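Local coordinates for manganese-containing pseudocatalase (Thermus thermophilus, PDB 2V8T), which probably breaks down hydrogen peroxide to water and oxygen, using a pair of manganese ions bound in each subunit, at residues T80-L84 with N171-M177; F116-A121 with D277-F281; Y180-R184 with F229-Y234. All blocks are in the same frame, centred on the assembly; numbering follows the deposited sequence.

Overall arrangement
From the N terminus, helix 57-85 supplies 80-84 near its C-terminal end, and contact 1 closes a loop when 171-177, at the start of helix 172-200, packs beside it. Within that loop lies 116-121, whose partner 277-281 comes much later, so contacts 1 and 2 cross along the chain. Contact 3 opens just after contact 1 closes: 180-184, further along helix 172-200, meets 229-234, and the pair is nested inside the long loop closed by contact 2. Contacts 1 and 3 thus share one helix of the ferritin-like bundle, whereas contact 2 joins the helix 114-117 region and a loop outside it, on the opposite side of the chain's centre from contact 3, the centres of the two about 34 Å apart.

Contact 1: T80-L84 with N171-M177; sequences TINSL and NPVAREM. With SO4 (sulfate ion), chain H.
This is a buried antiparallel helix-helix contact in the ferritin-like bundle, between the C-terminal part of helix 57-85 and the first turns of helix 172-200. The short axes approach to 9.5 Å, with their directions 172° apart, and the CA atoms of Thr80 and Val173 set the register at 6.1 Å. Leu84 (chi1 m, chi2 t) and Val173 (chi1 p) make the apolar contact, Leu84 CD2 to Val173 CG1 at 3.6 Å; Leu84 CD2 also lies 3.6 Å from the amide Asn171 ND2. Ser83 CB packs on Val173 CG2 at 3.9 Å. Thr80 (chi1 m) puts CG2 3.8 Å from Ala174 CA and OG1 3.3 Å from Met177 CB, while OG1 hydrogen-bonds Leu76 O in its own helix. No hydrogen bond links the two segments. Asn171, at the N-cap position, instead gives ND2 to sulfate O3 at 3.0 Å and to Asp19. Helix 20-26 flanks both partners, with Ala23 against Leu84 and Val26 against Met177.

Contact 2: F116-A121 with D277-F281; sequences FIAGGA and DAAEF
Glu280 governs this buried contact, reaching from the loop 277-281 toward the backbone of 116-121, which runs from the weakly bonded end of helix 114-117 into a loop. The closest CA atoms, those of Gly120 and Glu280, are 5.0 Å apart. With chi1 and chi2 both m (-76°, -65°) and chi3 at -9°, the Glu280 conformer given here, one of two, brings its carboxylate against the backbone of 116-121. OE2 lies 2.5 Å from Phe116 O and 3.4 Å from Phe116 CB, near the plane of the Phe116 ring at its edge. OE1 is 3.5 Å from Gly120 CA and forms a salt bridge with Arg164 of a neighbouring subunit. Phe116 (chi1 m, chi2 -85°) turns its ring into an edge-to-face pair with Phe106.

Both backbones bend sharply. Gly120 (phi/psi -91/62) centres an inverse gamma turn with a weak bond from Ala121 N to Gly119 O, 3.2 Å. Ala121 itself has positive phi (53/56) and directs CB to 3.9 Å from Asp277 OD2 and 4.0 Å from Glu280 CG. On the other side, Asp277 takes chi1 t and chi2 -28°, so that OD1 accepts a hydrogen bond from Glu280 N at 3.2 Å; Phe281 N follows by bonding Ala278 O at 2.9 Å. Arg51 of a second neighbouring subunit donates to Gly120 O. An Asx motif therefore faces an inverse gamma turn at a subunit interface, with the glutamate joining the two.

Contact 3: Y180-R184 with F229-Y234; sequences YLLVR and FHRNLY
Arg184 ties helix 172-200 to the start of strand 232-235 through a forked pair of hydrogen bonds, NH1 to Asn232 O at 2.8 Å and NH2 to the same Asn232 O at 2.9 Å. This helix belongs to the ferritin-like bundle that holds the two manganese ions. The arginine leaves the helix away from its partner, but chi1 to chi3 all in m (chi4 155°) curl the guanidinium back to the strand. NE makes a salt bridge with Glu69, and the side chain comes within about 4 Å of those of the manganese ligands His73 and His188, so the contact forms part of the surroundings of the metal site. Tyr234 CD1 lies over one face of the guanidinium, 3.7 Å from Arg184 NH2.

The helix and strand axes are nearly perpendicular, at 89°, and 11.2 Å apart. Residues 229-231 have helical phi/psi and carry the chain closest, with the Val183 and His230 CA atoms 5.6 Å apart. Val183 (chi1 t) seats CG1 3.5 Å from His230 N and 4.0 Å from Phe229 CB. Tyr180 (chi1 t) and Phe229 (chi1 m) touch at CE1 and CD2, 3.7 Å. Tyr180 OH is hydrogen-bonded to Gln9 NE2 and, at 2.5 Å, to a water O; that water is also hydrogen-bonded to Tyr234 OH at 2.9 Å, and Asn232 ND2 donates to Tyr234 OH at 3.1 Å.

Contact 1: T80-L84 with N171-M177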
loop_
_atom_site.group_PDB
_atom_site.type_symbol
_atom_site.label_atom_id
_atom_site.label_comp_id
_atom_site.label_asym_id
_atom_site.label_seq_id
_atom_site.Cartn_x
_atom_site.Cartn_y
_atom_site.Cartn_z
ATOM N N THR A 80 21.094 -16.237 4.645
ATOM C CA THR A 80 20.367 -17.415 5.051
ATOM C C THR A 80 19.284 -17.773 4.014
ATOM O O THR A 80 19.153 -18.915 3.588
ATOM C CB THR A 80 19.740 -17.183 6.445
ATOM O OG1 THR A 80 20.769 -16.886 7.392
ATOM C CG2 THR A 80 18.972 -18.378 6.919
ATOM N N ILE A 81 18.497 -16.765 3.635
ATOM C CA ILE A 81 17.491 -16.948 2.590
ATOM C C ILE A 81 18.125 -17.417 1.298
ATOM O O ILE A 81 17.644 -18.365 0.657
ATOM C CB ILE A 81 16.683 -15.636 2.423
ATOM C CG1 ILE A 81 15.851 -15.387 3.672
ATOM C CG2 ILE A 81 15.856 -15.664 1.161
ATOM C CD1 ILE A 81 15.386 -13.952 3.818
ATOM N N ASN A 82 19.213 -16.774 0.895
ATOM C CA ASN A 82 19.875 -17.145 -0.342
ATOM C C ASN A 82 20.385 -18.585 -0.285
ATOM O O ASN A 82 20.361 -19.303 -1.288
ATOM C CB ASN A 82 20.978 -16.171 -0.679
ATOM C CG ASN A 82 20.426 -14.823 -1.092
ATOM O OD1 ASN A 82 19.299 -14.735 -1.576
ATOM N ND2 ASN A 82 21.247 -13.760 -0.923
ATOM N N SER A 83 20.894 -19.000 0.871
ATOM C CA SER A 83 21.337 -20.359 1.066
ATOM C C SER A 83 20.206 -21.347 0.851
ATOM O O SER A 83 20.398 -22.405 0.231
ATOM C CB SER A 83 21.931 -20.541 2.469
ATOM O OG SER A 83 23.122 -19.820 2.664
ATOM N N LEU A 84 19.029 -21.029 1.390
ATOM C CA LEU A 84 17.853 -21.880 1.255
ATOM C C LEU A 84 17.306 -21.897 -0.174
ATOM O O LEU A 84 16.631 -22.863 -0.549
ATOM C CB LEU A 84 16.777 -21.424 2.249
ATOM C CG LEU A 84 17.159 -21.623 3.719
ATOM C CD1 LEU A 84 16.239 -20.751 4.608
ATOM C CD2 LEU A 84 17.084 -23.094 4.112
ATOM N N ASN A 171 16.106 -26.296 9.275
ATOM C CA ASN A 171 17.291 -26.200 8.479
ATOM C C ASN A 171 18.436 -25.623 9.319
ATOM O O ASN A 171 18.293 -24.535 9.876
ATOM C CB ASN A 171 17.057 -25.232 7.291
ATOM C CG ASN A 171 15.818 -25.513 6.549
ATOM O OD1 ASN A 171 14.736 -25.104 7.044
ATOM N ND2 ASN A 171 15.892 -26.189 5.433
ATOM N N PRO A 172 19.596 -26.291 9.365
ATOM C CA PRO A 172 20.711 -25.722 10.168
ATOM C C PRO A 172 21.081 -24.315 9.813
ATOM O O PRO A 172 21.478 -23.542 10.695
ATOM C CB PRO A 172 21.851 -26.733 9.930
ATOM C CG PRO A 172 21.097 -28.051 9.762
ATOM C CD PRO A 172 19.886 -27.684 8.930
ATOM N N VAL A 173 21.016 -23.914 8.530
ATOM C CA VAL A 173 21.414 -22.553 8.198
ATOM C C VAL A 173 20.514 -21.540 8.933
ATOM O O VAL A 173 20.975 -20.510 9.429
ATOM C CB VAL A 173 21.482 -22.320 6.690
ATOM C CG1 VAL A 173 20.113 -22.349 6.004
ATOM C CG2 VAL A 173 22.228 -21.053 6.372
ATOM N N ALA A 174 19.215 -21.837 8.961
ATOM C CA ALA A 174 18.276 -20.966 9.657
ATOM C C ALA A 174 18.458 -21.028 11.156
ATOM O O ALA A 174 18.399 -20.007 11.841
ATOM C CB ALA A 174 16.831 -21.340 9.279
ATOM N N ARG A 175 18.673 -22.237 11.693
ATOM C CA ARG A 175 18.827 -22.373 13.152
ATOM C C ARG A 175 20.085 -21.664 13.654
ATOM O O ARG A 175 20.066 -21.093 14.735
ATOM C CB ARG A 175 18.971 -23.883 13.500
ATOM C CG ARG A 175 17.665 -24.721 13.308
ATOM C CD ARG A 175 17.732 -26.150 13.646
ATOM N NE ARG A 175 18.049 -26.513 15.002
ATOM C CZ ARG A 175 17.317 -27.072 15.970
ATOM N NH1 ARG A 175 16.022 -27.224 15.983
ATOM N NH2 ARG A 175 18.046 -27.470 17.007
ATOM N N GLU A 176 21.155 -21.729 12.881
ATOM C CA GLU A 176 22.403 -21.043 13.269
ATOM C C GLU A 176 22.236 -19.527 13.257
ATOM O O GLU A 176 22.578 -18.828 14.202
ATOM C CB GLU A 176 23.639 -21.425 12.452
ATOM C CG GLU A 176 24.090 -22.833 12.728
ATOM C CD GLU A 176 24.598 -23.130 14.128
ATOM O OE1 GLU A 176 24.841 -22.186 14.915
ATOM O OE2 GLU A 176 24.710 -24.347 14.420
ATOM N N MET A 177 21.682 -19.011 12.150
ATOM C CA MET A 177 21.440 -17.584 12.062
ATOM C C MET A 177 20.537 -17.129 13.196
ATOM O O MET A 177 20.784 -16.085 13.834
ATOM C CB MET A 177 20.875 -17.225 10.688
ATOM C CG MET A 177 20.450 -15.773 10.555
ATOM S SD MET A 177 18.800 -15.374 11.157
ATOM C CE MET A 177 17.804 -16.190 9.885
HETATM S S SO4 H . 18.854 -28.655 5.191
HETATM O O1 SO4 H . 18.268 -29.242 3.975
HETATM O O2 SO4 H . 20.273 -28.977 5.223
HETATM O O3 SO4 H . 18.694 -27.200 5.151
HETATM O O4 SO4 H . 18.184 -29.192 6.371
#

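Contact 2: F116-A121 with D277-F281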
loop_
_atom_site.group_PDB
_atom_site.type_symbol
_atom_site.label_atom_id
_atom_site.label_comp_id
_atom_site.label_asym_id
_atom_site.label_seq_id
_atom_site.Cartn_x
_atom_site.Cartn_y
_atom_site.Cartn_z
ATOM N N PHE A 116 11.287 -16.707 -7.272
ATOM C CA PHE A 116 11.709 -17.359 -8.498
ATOM C C PHE A 116 11.342 -16.581 -9.764
ATOM O O PHE A 116 11.841 -16.909 -10.827
ATOM C CB PHE A 116 11.124 -18.775 -8.548
ATOM C CG PHE A 116 11.609 -19.614 -7.422
ATOM C CD1 PHE A 116 12.845 -20.276 -7.582
ATOM C CD2 PHE A 116 10.909 -19.730 -6.259
ATOM C CE1 PHE A 116 13.406 -20.998 -6.586
ATOM C CE2 PHE A 116 11.484 -20.463 -5.183
ATOM C CZ PHE A 116 12.743 -21.076 -5.400
ATOM N N ILE A 117 10.450 -15.606 -9.664
ATOM C CA ILE A 117 10.029 -14.772 -10.798
ATOM C C ILE A 117 10.716 -13.411 -10.737
ATOM O O ILE A 117 11.481 -13.051 -11.619
ATOM C CB ILE A 117 8.488 -14.641 -10.858
ATOM C CG1 ILE A 117 7.800 -16.006 -10.959
ATOM C CG2 ILE A 117 8.110 -13.702 -12.011
ATOM C CD1 ILE A 117 6.302 -15.952 -10.742
ATOM N N ALA A 118 10.434 -12.645 -9.700
ATOM C CA ALA A 118 11.089 -11.352 -9.520
ATOM C C ALA A 118 12.556 -11.521 -9.129
ATOM O O ALA A 118 13.437 -10.820 -9.605
ATOM C CB ALA A 118 10.384 -10.530 -8.439
ATOM N N GLY A 119 12.804 -12.382 -8.155
ATOM C CA GLY A 119 14.157 -12.736 -7.815
ATOM C C GLY A 119 14.666 -13.823 -8.739
ATOM O O GLY A 119 13.897 -14.597 -9.307
ATOM N N GLY A 120 15.982 -13.938 -8.850
ATOM C CA GLY A 120 16.606 -15.063 -9.491
ATOM C C GLY A 120 16.907 -16.156 -8.460
ATOM O O GLY A 120 18.066 -16.474 -8.199
ATOM N N ALA A 121 15.824 -16.672 -7.840
ATOM C CA ALA A 121 15.966 -17.547 -6.668
ATOM C C ALA A 121 16.846 -16.849 -5.608
ATOM O O ALA A 121 17.861 -17.394 -5.166
ATOM C CB ALA A 121 16.444 -18.929 -7.007
ATOM N N ASP A 277 22.498 -20.700 -11.293
ATOM C CA ASP A 277 21.175 -21.290 -11.479
ATOM C C ASP A 277 20.728 -20.922 -12.887
ATOM O O ASP A 277 20.262 -19.804 -13.151
ATOM C CB ASP A 277 20.193 -20.812 -10.394
ATOM C CG ASP A 277 18.833 -21.483 -10.444
ATOM O OD1 ASP A 277 18.426 -21.892 -11.570
ATOM O OD2 ASP A 277 18.164 -21.531 -9.376
ATOM N N ALA A 278 20.987 -21.822 -13.838
ATOM C CA ALA A 278 20.738 -21.527 -15.243
ATOM C C ALA A 278 19.271 -21.214 -15.526
ATOM O O ALA A 278 18.963 -20.336 -16.332
ATOM C CB ALA A 278 21.197 -22.697 -16.119
ATOM N N ALA A 279 18.342 -21.955 -14.897
ATOM C CA ALA A 279 16.928 -21.692 -15.103
ATOM C C ALA A 279 16.523 -20.290 -14.657
ATOM O O ALA A 279 15.551 -19.707 -15.148
ATOM C CB ALA A 279 16.081 -22.724 -14.398
ATOM N N GLU A 280 17.244 -19.737 -13.683
ATOM C CA GLU A 280 17.006 -18.379 -13.253
ATOM C C GLU A 280 17.831 -17.357 -14.047
ATOM O O GLU A 280 17.753 -16.150 -13.807
ATOM C CB GLU A 280 17.270 -18.220 -11.772
ATOM C CG GLU A 280 16.156 -18.802 -10.958
ATOM C CD GLU A 280 14.820 -18.059 -11.150
ATOM O OE1 GLU A 280 14.807 -16.994 -11.789
ATOM O OE2 GLU A 280 13.775 -18.550 -10.631
ATOM N N PHE A 281 18.663 -17.831 -14.978
ATOM C CA PHE A 281 19.508 -16.946 -15.764
ATOM C C PHE A 281 20.458 -16.127 -14.855
ATOM O O PHE A 281 20.750 -14.975 -15.127
ATOM C CB PHE A 281 18.718 -16.050 -16.712
ATOM C CG PHE A 281 17.552 -16.755 -17.344
ATOM C CD1 PHE A 281 17.769 -17.813 -18.200
ATOM C CD2 PHE A 281 16.230 -16.452 -17.016
ATOM C CE1 PHE A 281 16.717 -18.552 -18.731
ATOM C CE2 PHE A 281 15.183 -17.194 -17.539
ATOM C CZ PHE A 281 15.433 -18.242 -18.404
#

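Contact 3: Y180-R184 with F229-Y234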
loop_
_atom_site.group_PDB
_atom_site.type_symbol
_atom_site.label_atom_id
_atom_site.label_comp_id
_atom_site.label_asym_id
_atom_site.label_seq_id
_atom_site.Cartn_x
_atom_site.Cartn_y
_atom_site.Cartn_z
ATOM N N TYR A 180 22.112 -17.181 16.689
ATOM C CA TYR A 180 23.045 -16.058 16.839
ATOM C C TYR A 180 22.283 -14.750 17.068
ATOM O O TYR A 180 22.613 -13.964 17.972
ATOM C CB TYR A 180 23.973 -15.967 15.628
ATOM C CG TYR A 180 25.011 -14.895 15.786
ATOM C CD1 TYR A 180 26.036 -15.047 16.703
ATOM C CD2 TYR A 180 24.992 -13.727 15.057
ATOM C CE1 TYR A 180 27.026 -14.085 16.895
ATOM C CE2 TYR A 180 25.997 -12.737 15.283
ATOM C CZ TYR A 180 27.005 -12.967 16.189
ATOM O OH TYR A 180 27.963 -11.953 16.380
ATOM N N LEU A 181 21.271 -14.499 16.236
ATOM C CA LEU A 181 20.545 -13.237 16.346
ATOM C C LEU A 181 19.629 -13.170 17.558
ATOM O O LEU A 181 19.307 -12.064 18.006
ATOM C CB LEU A 181 19.847 -12.909 15.046
ATOM C CG LEU A 181 20.796 -12.652 13.852
ATOM C CD1 LEU A 181 20.010 -12.161 12.641
ATOM C CD2 LEU A 181 21.916 -11.651 14.195
ATOM N N LEU A 182 19.237 -14.310 18.124
ATOM C CA LEU A 182 18.564 -14.279 19.442
ATOM C C LEU A 182 19.523 -13.725 20.488
ATOM O O LEU A 182 19.139 -12.941 21.374
ATOM C CB LEU A 182 18.111 -15.672 19.847
ATOM C CG LEU A 182 16.901 -16.207 19.092
ATOM C CD1 LEU A 182 16.715 -17.680 19.409
ATOM C CD2 LEU A 182 15.637 -15.388 19.412
ATOM N N VAL A 183 20.793 -14.141 20.431
ATOM C CA VAL A 183 21.779 -13.642 21.389
ATOM C C VAL A 183 22.048 -12.155 21.155
ATOM O O VAL A 183 22.063 -11.353 22.095
ATOM C CB VAL A 183 23.042 -14.517 21.345
ATOM C CG1 VAL A 183 24.126 -13.883 22.249
ATOM C CG2 VAL A 183 22.687 -15.926 21.789
ATOM N N ARG A 184 22.242 -11.756 19.882
ATOM C CA ARG A 184 22.480 -10.338 19.605
ATOM C C ARG A 184 21.283 -9.480 19.991
ATOM O O ARG A 184 21.439 -8.378 20.528
ATOM C CB ARG A 184 22.837 -10.122 18.138
ATOM C CG ARG A 184 24.079 -10.892 17.667
ATOM C CD ARG A 184 25.272 -10.745 18.586
ATOM N NE ARG A 184 25.618 -9.334 18.743
ATOM C CZ ARG A 184 26.255 -8.827 19.787
ATOM N NH1 ARG A 184 26.691 -9.590 20.779
ATOM N NH2 ARG A 184 26.460 -7.511 19.829
ATOM N N PHE A 229 28.915 -14.472 23.829
ATOM C CA PHE A 229 28.456 -13.442 22.908
ATOM C C PHE A 229 27.338 -12.564 23.485
ATOM O O PHE A 229 27.138 -11.440 23.000
ATOM C CB PHE A 229 28.063 -14.026 21.577
ATOM C CG PHE A 229 29.233 -14.614 20.782
ATOM C CD1 PHE A 229 30.555 -14.434 21.105
ATOM C CD2 PHE A 229 28.999 -15.412 19.696
ATOM C CE1 PHE A 229 31.570 -14.946 20.305
ATOM C CE2 PHE A 229 30.012 -15.928 18.925
ATOM C CZ PHE A 229 31.282 -15.682 19.187
ATOM N N HIS A 230 26.617 -13.028 24.508
ATOM C CA HIS A 230 25.635 -12.193 25.183
ATOM C C HIS A 230 26.281 -11.067 25.981
ATOM O O HIS A 230 25.570 -10.140 26.411
ATOM C CB HIS A 230 24.762 -13.032 26.126
ATOM C CG HIS A 230 25.559 -13.755 27.163
ATOM N ND1 HIS A 230 26.482 -14.718 26.797
ATOM C CD2 HIS A 230 25.553 -13.633 28.513
ATOM C CE1 HIS A 230 27.002 -15.161 27.927
ATOM N NE2 HIS A 230 26.477 -14.532 28.985
ATOM N N ARG A 231 27.565 -11.117 26.232
ATOM C CA ARG A 231 28.226 -10.054 26.981
ATOM C C ARG A 231 28.671 -8.925 26.066
ATOM O O ARG A 231 29.000 -7.858 26.579
ATOM C CB ARG A 231 29.470 -10.608 27.705
ATOM C CG ARG A 231 29.119 -11.715 28.668
ATOM C CD ARG A 231 30.267 -12.176 29.476
ATOM N NE ARG A 231 29.821 -13.242 30.373
ATOM C CZ ARG A 231 30.066 -14.521 30.122
ATOM N NH1 ARG A 231 30.942 -14.868 29.140
ATOM N NH2 ARG A 231 29.471 -15.487 30.856
ATOM N N ASN A 232 28.769 -9.173 24.760
ATOM C CA ASN A 232 29.574 -8.318 23.905
ATOM C C ASN A 232 28.763 -7.285 23.171
ATOM O O ASN A 232 27.838 -7.609 22.404
ATOM C CB ASN A 232 30.269 -9.195 22.847
ATOM C CG ASN A 232 31.254 -10.163 23.444
ATOM O OD1 ASN A 232 31.643 -10.028 24.608
ATOM N ND2 ASN A 232 31.648 -11.152 22.635
ATOM N N LEU A 233 29.137 -6.024 23.327
ATOM C CA LEU A 233 28.660 -4.944 22.458
ATOM C C LEU A 233 29.869 -4.527 21.656
ATOM O O LEU A 233 30.830 -3.941 22.201
ATOM C CB LEU A 233 28.062 -3.786 23.250
ATOM C CG LEU A 233 27.335 -2.747 22.413
ATOM C CD1 LEU A 233 26.040 -3.318 21.795
ATOM C CD2 LEU A 233 27.003 -1.531 23.259
ATOM N N TYR A 234 29.921 -4.889 20.376
ATOM C CA TYR A 234 31.034 -4.558 19.494
ATOM C C TYR A 234 30.910 -3.108 19.053
ATOM O O TYR A 234 29.817 -2.670 18.655
ATOM C CB TYR A 234 31.034 -5.449 18.272
ATOM C CG TYR A 234 31.105 -6.926 18.569
ATOM C CD1 TYR A 234 29.946 -7.702 18.688
ATOM C CD2 TYR A 234 32.307 -7.567 18.773
ATOM C CE1 TYR A 234 29.999 -9.033 19.012
ATOM C CE2 TYR A 234 32.389 -8.889 19.094
ATOM C CZ TYR A 234 31.240 -9.650 19.257
ATOM O OH TYR A 234 31.277 -10.982 19.597
HETATM O O HOH W 1 30.071 -12.662 17.611
#